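Long-range contacts in amidohydrolase family protein (PDB 4I6K), which probably hydrolyses 2-pyrone-4,6-dicarboxylic acid, opening its lactone ring, as a bacterial member of the amidohydrolase family: residues A[151-156]-A[174-180]; A[155-159]-A[182-186]; A[224-228]-A[266-270]. All blocks are in the same frame, centred on the assembly; numbering follows the deposited sequence.

In the fold
All three contacts belong to one (beta/alpha)8 barrel but sit at different depths. Contact 1 is core, centred about 7 Å from the centre of the chain, and joins neighbouring parallel strands by backbone hydrogen bonds, with apolar side chains on one face and, on the other, E154, which meets D179 near the strand ends. Contact 2 uses the same strand 152-156 where it runs into its loop, about 12 Å from the centre; L155 and H156 are common to both, yet its chemistry is an imidazole, a guanidinium and proline edges. Contact 3, about 17 Å out and partly buried, is mainly aliphatic helix packing. It touches contact 2 through V184 CG1 and I226 CG2, 4.0 Å apart.

Contact 1. Residues A[151-156]-A[174-180]; sequences WQVELH and FDVVIDH
V153 and L155 pair in parallel with V176 and I178, joining strands 152-156 and 176-178 of a beta-alpha-beta unit, linked by helix 159-169, in a (beta/alpha)8 barrel. Four backbone hydrogen bonds give the evidence. V153 N donates to D175 O at 3.0 Å and V153 O accepts V177 N at 2.8 Å; L155 N reaches V177 O at 2.7 Å, and L155 O takes D179 N at 2.8 Å.

One face carries V153, L155, V176 and I178. F174 has its CG wedged between the backbone N and the carbonyl carbon (chi1 47°), which swings the ring back under V153. V153 CG2 then stands over the ring centre, 3.7 Å from the F174 centroid and 10° off its normal, a CH-pi contact. Farther along, L155 CD1 packs on V176 CG1.

E154 and V177 share the other face, with Q152 NE2 3.2 Å from V177 CG2. D179 follows the strand end; the extended E154 chain meets it at about a right angle, E154 OE2 lying 2.5 Å from D179 OD2, so one acid group probably holds a proton. Each acid also has a cationic partner, K210 for E154 and R123 for D179.

H156 ND1 is hydrogen-bonded to N125 OD1, H180 ND1 to S212 OG and H180 NE2 to a bound citrate. The two rings meet obliquely, planes at 78°, with H156 NE2 3.5 Å from H180 CD2.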
ATOM      1  N   TRP A 151     -11.808   9.212  -0.292  1.00 52.35           N
ATOM      2  CA  TRP A 151     -10.707   8.422   0.199  1.00 44.66           C
ATOM      3  C   TRP A 151     -10.547   7.194  -0.657  1.00 47.73           C
ATOM      4  O   TRP A 151     -11.496   6.745  -1.286  1.00 46.91           O
ATOM      5  CB  TRP A 151     -11.023   7.988   1.620  1.00 41.21           C
ATOM      6  CG  TRP A 151     -10.529   8.941   2.609  1.00 45.23           C
ATOM      7  CD1 TRP A 151      -9.993  10.170   2.361  1.00 42.86           C
ATOM      8  CD2 TRP A 151     -10.531   8.774   4.028  1.00 39.33           C
ATOM      9  NE1 TRP A 151      -9.647  10.775   3.544  1.00 40.63           N
ATOM     10  CE2 TRP A 151      -9.972   9.941   4.584  1.00 46.96           C
ATOM     11  CE3 TRP A 151     -10.947   7.745   4.884  1.00 36.67           C
ATOM     12  CZ2 TRP A 151      -9.811  10.111   5.964  1.00 52.80           C
ATOM     13  CZ3 TRP A 151     -10.784   7.911   6.256  1.00 46.78           C
ATOM     14  CH2 TRP A 151     -10.229   9.088   6.782  1.00 41.31           C
ATOM     15  N   GLN A 152      -9.346   6.634  -0.666  1.00 47.66           N
ATOM     16  CA  GLN A 152      -9.125   5.346  -1.305  1.00 40.59           C
ATOM     17  C   GLN A 152      -9.264   4.209  -0.264  1.00 48.32           C
ATOM     18  O   GLN A 152      -9.202   4.440   0.961  1.00 39.39           O
ATOM     19  CB  GLN A 152      -7.728   5.324  -1.911  1.00 46.14           C
ATOM     20  CG  GLN A 152      -6.623   5.333  -0.848  1.00 37.09           C
ATOM     21  CD  GLN A 152      -5.249   5.211  -1.461  1.00 44.02           C
ATOM     22  OE1 GLN A 152      -4.787   6.121  -2.140  1.00 47.09           O
ATOM     23  NE2 GLN A 152      -4.595   4.070  -1.247  1.00 37.83           N
ATOM     24  N   VAL A 153      -9.467   2.988  -0.752  1.00 39.81           N
ATOM     25  CA  VAL A 153      -9.359   1.791   0.082  1.00 40.97           C
ATOM     26  C   VAL A 153      -8.165   0.929  -0.360  1.00 40.40           C
ATOM     27  O   VAL A 153      -8.139   0.418  -1.482  1.00 43.41           O
ATOM     28  CB  VAL A 153     -10.655   0.948   0.065  1.00 40.24           C
ATOM     29  CG1 VAL A 153     -10.451  -0.368   0.798  1.00 45.56           C
ATOM     30  CG2 VAL A 153     -11.810   1.727   0.678  1.00 38.91           C
ATOM     31  N   GLU A 154      -7.187   0.784   0.536  1.00 40.57           N
ATOM     32  CA  GLU A 154      -5.956   0.031   0.278  1.00 36.55           C
ATOM     33  C   GLU A 154      -6.053  -1.379   0.856  1.00 43.38           C
ATOM     34  O   GLU A 154      -6.491  -1.565   1.998  1.00 38.96           O
ATOM     35  CB  GLU A 154      -4.753   0.772   0.885  1.00 41.69           C
ATOM     36  CG  GLU A 154      -3.381   0.157   0.584  1.00 45.69           C
ATOM     37  CD  GLU A 154      -2.230   0.905   1.275  1.00 47.66           C
ATOM     38  OE1 GLU A 154      -2.491   1.802   2.111  1.00 51.80           O
ATOM     39  OE2 GLU A 154      -1.057   0.595   0.976  1.00 48.88           O
ATOM     40  N   LEU A 155      -5.652  -2.376   0.070  1.00 38.39           N
ATOM     41  CA  LEU A 155      -5.686  -3.766   0.533  1.00 48.71           C
ATOM     42  C   LEU A 155      -4.294  -4.371   0.621  1.00 47.63           C
ATOM     43  O   LEU A 155      -3.479  -4.244  -0.295  1.00 46.91           O
ATOM     44  CB  LEU A 155      -6.539  -4.648  -0.392  1.00 40.02           C
ATOM     45  CG  LEU A 155      -7.895  -4.083  -0.820  1.00 57.28           C
ATOM     46  CD1 LEU A 155      -8.655  -5.068  -1.718  1.00 50.17           C
ATOM     47  CD2 LEU A 155      -8.710  -3.695   0.400  1.00 36.64           C
ATOM     48  N   HIS A 156      -4.029  -5.028   1.738  1.00 44.74           N
ATOM     49  CA  HIS A 156      -2.897  -5.910   1.818  1.00 48.49           C
ATOM     50  C   HIS A 156      -3.455  -7.257   2.230  1.00 48.08           C
ATOM     51  O   HIS A 156      -3.971  -7.404   3.333  1.00 49.72           O
ATOM     52  CB  HIS A 156      -1.880  -5.410   2.827  1.00 43.28           C
ATOM     53  CG  HIS A 156      -0.621  -6.214   2.839  1.00 53.61           C
ATOM     54  ND1 HIS A 156      -0.069  -6.725   3.997  1.00 46.56           N
ATOM     55  CD2 HIS A 156       0.177  -6.628   1.825  1.00 57.06           C
ATOM     56  CE1 HIS A 156       1.026  -7.398   3.695  1.00 49.94           C
ATOM     57  NE2 HIS A 156       1.199  -7.354   2.385  1.00 52.76           N
ATOM     58  N   PHE A 174     -14.964   4.534  -5.004  1.00 38.43           N
ATOM     59  CA  PHE A 174     -13.574   4.831  -4.626  1.00 41.91           C
ATOM     60  C   PHE A 174     -12.517   4.019  -5.361  1.00 46.65           C
ATOM     61  O   PHE A 174     -12.780   2.937  -5.894  1.00 56.36           O
ATOM     62  CB  PHE A 174     -13.339   4.736  -3.104  1.00 40.59           C
ATOM     63  CG  PHE A 174     -13.916   3.484  -2.449  1.00 46.86           C
ATOM     64  CD1 PHE A 174     -13.521   2.212  -2.855  1.00 38.09           C
ATOM     65  CD2 PHE A 174     -14.830   3.592  -1.398  1.00 39.91           C
ATOM     66  CE1 PHE A 174     -14.049   1.071  -2.245  1.00 53.45           C
ATOM     67  CE2 PHE A 174     -15.356   2.450  -0.777  1.00 35.27           C
ATOM     68  CZ  PHE A 174     -14.968   1.197  -1.200  1.00 39.79           C
ATOM     69  N   ASP A 175     -11.309   4.564  -5.376  1.00 52.31           N
ATOM     70  CA  ASP A 175     -10.140   3.845  -5.849  1.00 51.67           C
ATOM     71  C   ASP A 175      -9.843   2.686  -4.911  1.00 48.40           C
ATOM     72  O   ASP A 175      -9.919   2.833  -3.693  1.00 45.81           O
ATOM     73  CB  ASP A 175      -8.949   4.797  -5.870  1.00 46.10           C
ATOM     74  CG  ASP A 175      -9.152   5.941  -6.838  1.00 57.36           C
ATOM     75  OD1 ASP A 175      -9.024   7.115  -6.425  1.00 54.72           O
ATOM     76  OD2 ASP A 175      -9.460   5.657  -8.018  1.00 56.34           O
ATOM     77  N   VAL A 176      -9.520   1.531  -5.473  1.00 42.84           N
ATOM     78  CA  VAL A 176      -9.051   0.417  -4.654  1.00 37.65           C
ATOM     79  C   VAL A 176      -7.588   0.128  -4.984  1.00 43.34           C
ATOM     80  O   VAL A 176      -7.207  -0.057  -6.140  1.00 38.24           O
ATOM     81  CB  VAL A 176      -9.887  -0.862  -4.836  1.00 43.81           C
ATOM     82  CG1 VAL A 176      -9.508  -1.898  -3.778  1.00 45.83           C
ATOM     83  CG2 VAL A 176     -11.387  -0.563  -4.767  1.00 30.84           C
ATOM     84  N   VAL A 177      -6.761   0.109  -3.956  1.00 37.19           N
ATOM     85  CA  VAL A 177      -5.324   0.035  -4.153  1.00 43.44           C
ATOM     86  C   VAL A 177      -4.824  -1.278  -3.594  1.00 42.93           C
ATOM     87  O   VAL A 177      -5.142  -1.632  -2.466  1.00 48.69           O
ATOM     88  CB  VAL A 177      -4.638   1.220  -3.451  1.00 43.71           C
ATOM     89  CG1 VAL A 177      -3.155   1.208  -3.712  1.00 38.23           C
ATOM     90  CG2 VAL A 177      -5.273   2.538  -3.934  1.00 41.05           C
ATOM     91  N   ILE A 178      -4.071  -2.026  -4.391  1.00 47.63           N
ATOM     92  CA  ILE A 178      -3.624  -3.335  -3.930  1.00 46.47           C
ATOM     93  C   ILE A 178      -2.129  -3.356  -3.643  1.00 44.26           C
ATOM     94  O   ILE A 178      -1.331  -3.058  -4.520  1.00 42.89           O
ATOM     95  CB  ILE A 178      -4.015  -4.478  -4.906  1.00 52.47           C
ATOM     96  CG1 ILE A 178      -5.540  -4.530  -5.106  1.00 40.61           C
ATOM     97  CG2 ILE A 178      -3.499  -5.825  -4.394  1.00 55.37           C
ATOM     98  CD1 ILE A 178      -5.990  -3.927  -6.422  1.00 44.90           C
ATOM     99  N   ASP A 179      -1.776  -3.704  -2.401  1.00 44.66           N
ATOM    100  CA  ASP A 179      -0.398  -3.717  -1.913  1.00 47.72           C
ATOM    101  C   ASP A 179       0.466  -4.827  -2.516  1.00 46.11           C
ATOM    102  O   ASP A 179       0.009  -5.955  -2.679  1.00 46.29           O
ATOM    103  CB  ASP A 179      -0.387  -3.883  -0.391  1.00 43.83           C
ATOM    104  CG  ASP A 179      -0.818  -2.631   0.340  1.00 50.53           C
ATOM    105  OD1 ASP A 179      -1.177  -2.748   1.531  1.00 38.56           O
ATOM    106  OD2 ASP A 179      -0.791  -1.533  -0.262  1.00 39.19           O
ATOM    107  N   HIS A 180       1.715  -4.481  -2.839  1.00 46.29           N
ATOM    108  CA  HIS A 180       2.771  -5.447  -3.188  1.00 38.63           C
ATOM    109  C   HIS A 180       2.377  -6.502  -4.234  1.00 42.78           C
ATOM    110  O   HIS A 180       2.293  -7.701  -3.931  1.00 48.52           O
ATOM    111  CB  HIS A 180       3.298  -6.133  -1.923  1.00 38.95           C
ATOM    112  CG  HIS A 180       3.541  -5.195  -0.780  1.00 44.49           C
ATOM    113  ND1 HIS A 180       4.059  -3.928  -0.955  1.00 46.70           N
ATOM    114  CD2 HIS A 180       3.351  -5.344   0.555  1.00 47.26           C
ATOM    115  CE1 HIS A 180       4.160  -3.332   0.222  1.00 51.34           C
ATOM    116  NE2 HIS A 180       3.738  -4.168   1.154  1.00 53.52           N
TER

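Contact 2. Residues A[155-159]-A[182-186]; sequences LHAPP and GRVDP
H156 and R183 make the closest approach between segments 155-159 and 182-186, with H156 NE2 2.8 Å from R183 NH1. The guanidinium nitrogen comes to the imidazole at its edge, near the ring plane, and NE2 in turn lies at the guanidinium edge; the two planes are turned 39° apart, so the groups meet edge to edge with a twist and are not stacked. NH1 is also near the neighbouring carbon of the ring, 3.1 Å from H156 CE1. With its CG anti to the carbonyl carbon (chi1 -74°), the arginine sets R183 CG 3.6 Å from H156 NE2, and bends at chi2 and chi3 then turn the head group so that NH1 meets NE2.

The second part of the interface is a proline ring against carbonyl oxygens. P159 CD is 3.2 Å from R183 O, while P159 CG is 3.4 Å from G182 O, so the CG-CD edge of the ring faces two consecutive peptide oxygens. Between the two parts, R183 CB passes 3.7 Å from A157 O.

In a (beta/alpha)8 barrel such loops follow the C-terminal ends of the strands, where the active site of amidohydrolases lies; a citrate, probably from the crystallisation liquor, lies about 3 Å from the H156 side chain, which suggests that the site is nearby.

Second-shell residues set these groups. N125 OD1 hydrogen-bonds H156 ND1, fixing the rotation of the imidazole, and F127 touches both H156 and R183. P158 occupies the N-cap position of helix 159-169, so P159 begins that helix as it meets the loop. Y195 of helix 193-201 packs against both P159 and V184, and D185 OD2 accepts a hydrogen bond from K188 N within the loop.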
ATOM      1  N   LEU A 155      -5.652  -2.376   0.070  1.00 38.39           N
ATOM      2  CA  LEU A 155      -5.686  -3.766   0.533  1.00 48.71           C
ATOM      3  C   LEU A 155      -4.294  -4.371   0.621  1.00 47.63           C
ATOM      4  O   LEU A 155      -3.479  -4.244  -0.295  1.00 46.91           O
ATOM      5  CB  LEU A 155      -6.539  -4.648  -0.392  1.00 40.02           C
ATOM      6  CG  LEU A 155      -7.895  -4.083  -0.820  1.00 57.28           C
ATOM      7  CD1 LEU A 155      -8.655  -5.068  -1.718  1.00 50.17           C
ATOM      8  CD2 LEU A 155      -8.710  -3.695   0.400  1.00 36.64           C
ATOM      9  N   HIS A 156      -4.029  -5.028   1.738  1.00 44.74           N
ATOM     10  CA  HIS A 156      -2.897  -5.910   1.818  1.00 48.49           C
ATOM     11  C   HIS A 156      -3.455  -7.257   2.230  1.00 48.08           C
ATOM     12  O   HIS A 156      -3.971  -7.404   3.333  1.00 49.72           O
ATOM     13  CB  HIS A 156      -1.880  -5.410   2.827  1.00 43.28           C
ATOM     14  CG  HIS A 156      -0.621  -6.214   2.839  1.00 53.61           C
ATOM     15  ND1 HIS A 156      -0.069  -6.725   3.997  1.00 46.56           N
ATOM     16  CD2 HIS A 156       0.177  -6.628   1.825  1.00 57.06           C
ATOM     17  CE1 HIS A 156       1.026  -7.398   3.695  1.00 49.94           C
ATOM     18  NE2 HIS A 156       1.199  -7.354   2.385  1.00 52.76           N
ATOM     19  N   ALA A 157      -3.376  -8.228   1.325  1.00 42.89           N
ATOM     20  CA  ALA A 157      -4.071  -9.481   1.519  1.00 43.04           C
ATOM     21  C   ALA A 157      -3.647 -10.523   0.497  1.00 49.35           C
ATOM     22  O   ALA A 157      -3.194 -10.184  -0.596  1.00 45.66           O
ATOM     23  CB  ALA A 157      -5.574  -9.258   1.446  1.00 44.18           C
ATOM     24  N   PRO A 158      -3.798 -11.807   0.856  1.00 49.51           N
ATOM     25  CA  PRO A 158      -3.486 -12.910  -0.037  1.00 43.64           C
ATOM     26  C   PRO A 158      -4.535 -13.033  -1.139  1.00 48.47           C
ATOM     27  O   PRO A 158      -5.711 -12.703  -0.921  1.00 41.98           O
ATOM     28  CB  PRO A 158      -3.559 -14.128   0.885  1.00 47.35           C
ATOM     29  CG  PRO A 158      -4.557 -13.716   1.953  1.00 39.66           C
ATOM     30  CD  PRO A 158      -4.247 -12.270   2.183  1.00 45.37           C
ATOM     31  N   PRO A 159      -4.113 -13.528  -2.316  1.00 44.49           N
ATOM     32  CA  PRO A 159      -5.011 -13.647  -3.451  1.00 42.62           C
ATOM     33  C   PRO A 159      -6.340 -14.341  -3.115  1.00 47.92           C
ATOM     34  O   PRO A 159      -7.385 -13.949  -3.638  1.00 50.19           O
ATOM     35  CB  PRO A 159      -4.177 -14.426  -4.460  1.00 37.22           C
ATOM     36  CG  PRO A 159      -2.780 -13.870  -4.221  1.00 40.20           C
ATOM     37  CD  PRO A 159      -2.707 -13.784  -2.693  1.00 42.70           C
ATOM     38  N   GLY A 182      -0.131  -7.608  -5.252  1.00 46.77           N
ATOM     39  CA  GLY A 182      -1.249  -8.482  -4.902  1.00 44.59           C
ATOM     40  C   GLY A 182      -0.779  -9.716  -4.156  1.00 45.48           C
ATOM     41  O   GLY A 182      -1.493 -10.720  -4.076  1.00 44.14           O
ATOM     42  N   ARG A 183       0.438  -9.642  -3.623  1.00 45.53           N
ATOM     43  CA  ARG A 183       0.993 -10.689  -2.743  1.00 47.89           C
ATOM     44  C   ARG A 183       0.897 -12.090  -3.327  1.00 47.27           C
ATOM     45  O   ARG A 183       0.416 -13.021  -2.675  1.00 45.57           O
ATOM     46  CB  ARG A 183       0.356 -10.647  -1.350  1.00 34.86           C
ATOM     47  CG  ARG A 183       0.842  -9.468  -0.470  1.00 44.88           C
ATOM     48  CD  ARG A 183       2.358  -9.480  -0.292  1.00 42.10           C
ATOM     49  NE  ARG A 183       2.803 -10.694   0.400  1.00 63.70           N
ATOM     50  CZ  ARG A 183       2.909 -10.810   1.722  1.00 55.09           C
ATOM     51  NH1 ARG A 183       2.606  -9.791   2.505  1.00 47.91           N
ATOM     52  NH2 ARG A 183       3.315 -11.946   2.267  1.00 42.80           N
ATOM     53  N   VAL A 184       1.369 -12.226  -4.563  1.00 51.85           N
ATOM     54  CA  VAL A 184       1.373 -13.509  -5.250  1.00 55.42           C
ATOM     55  C   VAL A 184       1.821 -14.589  -4.272  1.00 48.47           C
ATOM     56  O   VAL A 184       2.763 -14.373  -3.508  1.00 50.80           O
ATOM     57  CB  VAL A 184       2.322 -13.469  -6.472  1.00 57.57           C
ATOM     58  CG1 VAL A 184       2.263 -14.765  -7.257  1.00 44.32           C
ATOM     59  CG2 VAL A 184       1.997 -12.274  -7.367  1.00 58.97           C
ATOM     60  N   ASP A 185       1.137 -15.730  -4.257  1.00 54.20           N
ATOM     61  CA  ASP A 185       1.562 -16.798  -3.353  1.00 59.15           C
ATOM     62  C   ASP A 185       2.999 -17.213  -3.612  1.00 53.61           C
ATOM     63  O   ASP A 185       3.395 -17.463  -4.759  1.00 47.16           O
ATOM     64  CB  ASP A 185       0.683 -18.044  -3.426  1.00 57.49           C
ATOM     65  CG  ASP A 185       1.031 -19.042  -2.331  1.00 58.08           C
ATOM     66  OD1 ASP A 185       0.969 -18.649  -1.145  1.00 59.82           O
ATOM     67  OD2 ASP A 185       1.381 -20.198  -2.638  1.00 56.69           O
ATOM     68  N   PRO A 186       3.788 -17.308  -2.540  1.00 53.13           N
ATOM     69  CA  PRO A 186       5.171 -17.744  -2.721  1.00 57.71           C
ATOM     70  C   PRO A 186       5.252 -19.114  -3.406  1.00 58.11           C
ATOM     71  O   PRO A 186       6.143 -19.339  -4.223  1.00 53.97           O
ATOM     72  CB  PRO A 186       5.709 -17.806  -1.283  1.00 61.10           C
ATOM     73  CG  PRO A 186       4.818 -16.856  -0.509  1.00 60.79           C
ATOM     74  CD  PRO A 186       3.464 -17.025  -1.132  1.00 44.17           C
TER

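Contact 3. Residues A[224-228]-A[266-270]; sequences INIAQ and AFKQI
I270 reaches A227 with the end of its side chain, and of all the residues here it has the most surface buried. Its CD1 lies 3.6 Å from A227 CB, a close aliphatic contact on the buried side of the two helices. CG1 is anti to the carbonyl carbon (chi1 -67°), which directs this longer branch across the interface, where I270 CG1 also comes within 4.2 Å of I224 CG2.

I224 ranks second. Its CG2 branch does the touching, meeting A266 CB at 4.5 Å and Q269 NE2 at 4.3 Å, the latter on the solvent-exposed side, where Q269 lies. F214, from a loop, packs against I224, A227 and A266 and so lies against both helices.

Q228 contributes its aliphatic part: Q228 CG is 4.1 Å from I270 CA, next to the point where the backbones draw together, the CA atoms of Q228 and I270 being 5.1 Å apart.

The short helical segments cross at -47° with axes 9.9 Å apart at closest approach. The first belongs to the helix after strand 207-210 and the second to one after strand 243-244: neighbouring helices in the outer layer of a (beta/alpha)8 barrel.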
ATOM      1  N   ILE A 224      12.031 -11.587  -7.732  1.00 62.60           N
ATOM      2  CA  ILE A 224      12.139 -10.475  -8.666  1.00 65.46           C
ATOM      3  C   ILE A 224      11.570 -10.878 -10.023  1.00 64.53           C
ATOM      4  O   ILE A 224      11.044 -10.042 -10.769  1.00 61.10           O
ATOM      5  CB  ILE A 224      13.598  -9.993  -8.832  1.00 61.12           C
ATOM      6  CG1 ILE A 224      14.394 -10.250  -7.550  1.00 77.70           C
ATOM      7  CG2 ILE A 224      13.631  -8.517  -9.188  1.00 51.19           C
ATOM      8  CD1 ILE A 224      15.900  -9.997  -7.679  1.00 84.50           C
ATOM      9  N   ASN A 225      11.738 -12.140 -10.370  1.00 65.08           N
ATOM     10  CA  ASN A 225      11.133 -12.624 -11.583  1.00 68.76           C
ATOM     11  C   ASN A 225       9.616 -12.664 -11.523  1.00 55.36           C
ATOM     12  O   ASN A 225       8.950 -12.210 -12.424  1.00 51.56           O
ATOM     13  CB  ASN A 225      11.698 -13.979 -11.963  1.00 74.25           C
ATOM     14  CG  ASN A 225      11.332 -14.363 -13.351  1.00 91.76           C
ATOM     15  OD1 ASN A 225      10.574 -15.297 -13.566  1.00101.92           O
ATOM     16  ND2 ASN A 225      11.832 -13.611 -14.317  1.00 96.23           N
ATOM     17  N   ILE A 226       9.086 -13.177 -10.425  1.00 57.31           N
ATOM     18  CA  ILE A 226       7.666 -13.092 -10.131  1.00 45.00           C
ATOM     19  C   ILE A 226       7.226 -11.642 -10.300  1.00 53.92           C
ATOM     20  O   ILE A 226       6.357 -11.346 -11.121  1.00 55.55           O
ATOM     21  CB  ILE A 226       7.370 -13.579  -8.719  1.00 48.20           C
ATOM     22  CG1 ILE A 226       7.768 -15.050  -8.599  1.00 52.68           C
ATOM     23  CG2 ILE A 226       5.892 -13.402  -8.397  1.00 44.43           C
ATOM     24  CD1 ILE A 226       7.155 -15.905  -9.706  1.00 53.41           C
ATOM     25  N   ALA A 227       7.845 -10.732  -9.548  1.00 43.98           N
ATOM     26  CA  ALA A 227       7.546  -9.305  -9.706  1.00 45.16           C
ATOM     27  C   ALA A 227       7.524  -8.871 -11.189  1.00 45.47           C
ATOM     28  O   ALA A 227       6.613  -8.177 -11.638  1.00 54.75           O
ATOM     29  CB  ALA A 227       8.540  -8.463  -8.904  1.00 45.90           C
ATOM     30  N   GLN A 228       8.528  -9.289 -11.945  1.00 49.40           N
ATOM     31  CA  GLN A 228       8.632  -8.955 -13.370  1.00 55.59           C
ATOM     32  C   GLN A 228       7.465  -9.514 -14.227  1.00 52.60           C
ATOM     33  O   GLN A 228       6.954  -8.835 -15.127  1.00 48.71           O
ATOM     34  CB  GLN A 228       9.978  -9.455 -13.910  1.00 53.45           C
ATOM     35  CG  GLN A 228      10.766  -8.421 -14.670  1.00 68.71           C
ATOM     36  CD  GLN A 228      12.233  -8.800 -14.792  1.00 89.97           C
ATOM     37  OE1 GLN A 228      13.104  -7.935 -14.908  1.00 88.69           O
ATOM     38  NE2 GLN A 228      12.513 -10.101 -14.757  1.00 97.51           N
ATOM     39  N   ALA A 266      15.778  -2.878  -7.526  1.00 56.85           N
ATOM     40  CA  ALA A 266      14.863  -3.867  -8.082  1.00 54.46           C
ATOM     41  C   ALA A 266      13.776  -3.205  -8.942  1.00 57.83           C
ATOM     42  O   ALA A 266      13.328  -3.760  -9.943  1.00 55.70           O
ATOM     43  CB  ALA A 266      14.239  -4.690  -6.965  1.00 52.38           C
ATOM     44  N   PHE A 267      13.352  -2.012  -8.552  1.00 56.99           N
ATOM     45  CA  PHE A 267      12.308  -1.344  -9.298  1.00 55.67           C
ATOM     46  C   PHE A 267      12.772  -1.111 -10.730  1.00 55.57           C
ATOM     47  O   PHE A 267      12.027  -1.340 -11.686  1.00 52.45           O
ATOM     48  CB  PHE A 267      11.917  -0.023  -8.624  1.00 52.28           C
ATOM     49  CG  PHE A 267      11.062   0.851  -9.486  1.00 50.00           C
ATOM     50  CD1 PHE A 267      11.593   1.982 -10.089  1.00 56.17           C
ATOM     51  CD2 PHE A 267       9.735   0.523  -9.726  1.00 43.80           C
ATOM     52  CE1 PHE A 267      10.815   2.795 -10.904  1.00 52.59           C
ATOM     53  CE2 PHE A 267       8.955   1.316 -10.545  1.00 51.33           C
ATOM     54  CZ  PHE A 267       9.500   2.462 -11.138  1.00 48.74           C
ATOM     55  N   LYS A 268      14.014  -0.657 -10.868  1.00 61.05           N
ATOM     56  CA  LYS A 268      14.574  -0.332 -12.177  1.00 56.66           C
ATOM     57  C   LYS A 268      14.804  -1.599 -12.988  1.00 58.98           C
ATOM     58  O   LYS A 268      14.839  -1.565 -14.214  1.00 60.46           O
ATOM     59  CB  LYS A 268      15.884   0.436 -12.019  1.00 56.71           C
ATOM     60  CG  LYS A 268      15.757   1.766 -11.288  1.00 56.31           C
ATOM     61  CD  LYS A 268      17.073   2.553 -11.350  1.00 71.01           C
ATOM     62  CE  LYS A 268      17.005   3.843 -10.546  1.00 75.15           C
ATOM     63  NZ  LYS A 268      18.354   4.321 -10.128  1.00 80.03           N
ATOM     64  N   GLN A 269      15.053  -2.707 -12.310  1.00 56.72           N
ATOM     65  CA  GLN A 269      15.070  -4.005 -12.955  1.00 59.31           C
ATOM     66  C   GLN A 269      13.741  -4.527 -13.425  1.00 62.90           C
ATOM     67  O   GLN A 269      13.617  -5.021 -14.523  1.00 66.92           O
ATOM     68  CB  GLN A 269      15.737  -5.033 -12.077  1.00 62.19           C
ATOM     69  CG  GLN A 269      17.208  -5.049 -12.284  1.00 92.21           C
ATOM     70  CD  GLN A 269      17.936  -5.682 -11.150  1.00111.78           C
ATOM     71  OE1 GLN A 269      19.059  -5.292 -10.831  1.00108.20           O
ATOM     72  NE2 GLN A 269      17.304  -6.661 -10.519  1.00115.24           N
ATOM     73  N   ILE A 270      12.741  -4.403 -12.583  1.00 56.75           N
ATOM     74  CA  ILE A 270      11.379  -4.733 -12.969  1.00 56.59           C
ATOM     75  C   ILE A 270      10.849  -3.768 -14.032  1.00 59.72           C
ATOM     76  O   ILE A 270      10.279  -4.187 -15.032  1.00 54.33           O
ATOM     77  CB  ILE A 270      10.431  -4.691 -11.759  1.00 52.28           C
ATOM     78  CG1 ILE A 270      10.779  -5.815 -10.778  1.00 45.93           C
ATOM     79  CG2 ILE A 270       8.974  -4.802 -12.220  1.00 43.33           C
ATOM     80  CD1 ILE A 270      10.548  -5.447  -9.329  1.00 56.78           C
TER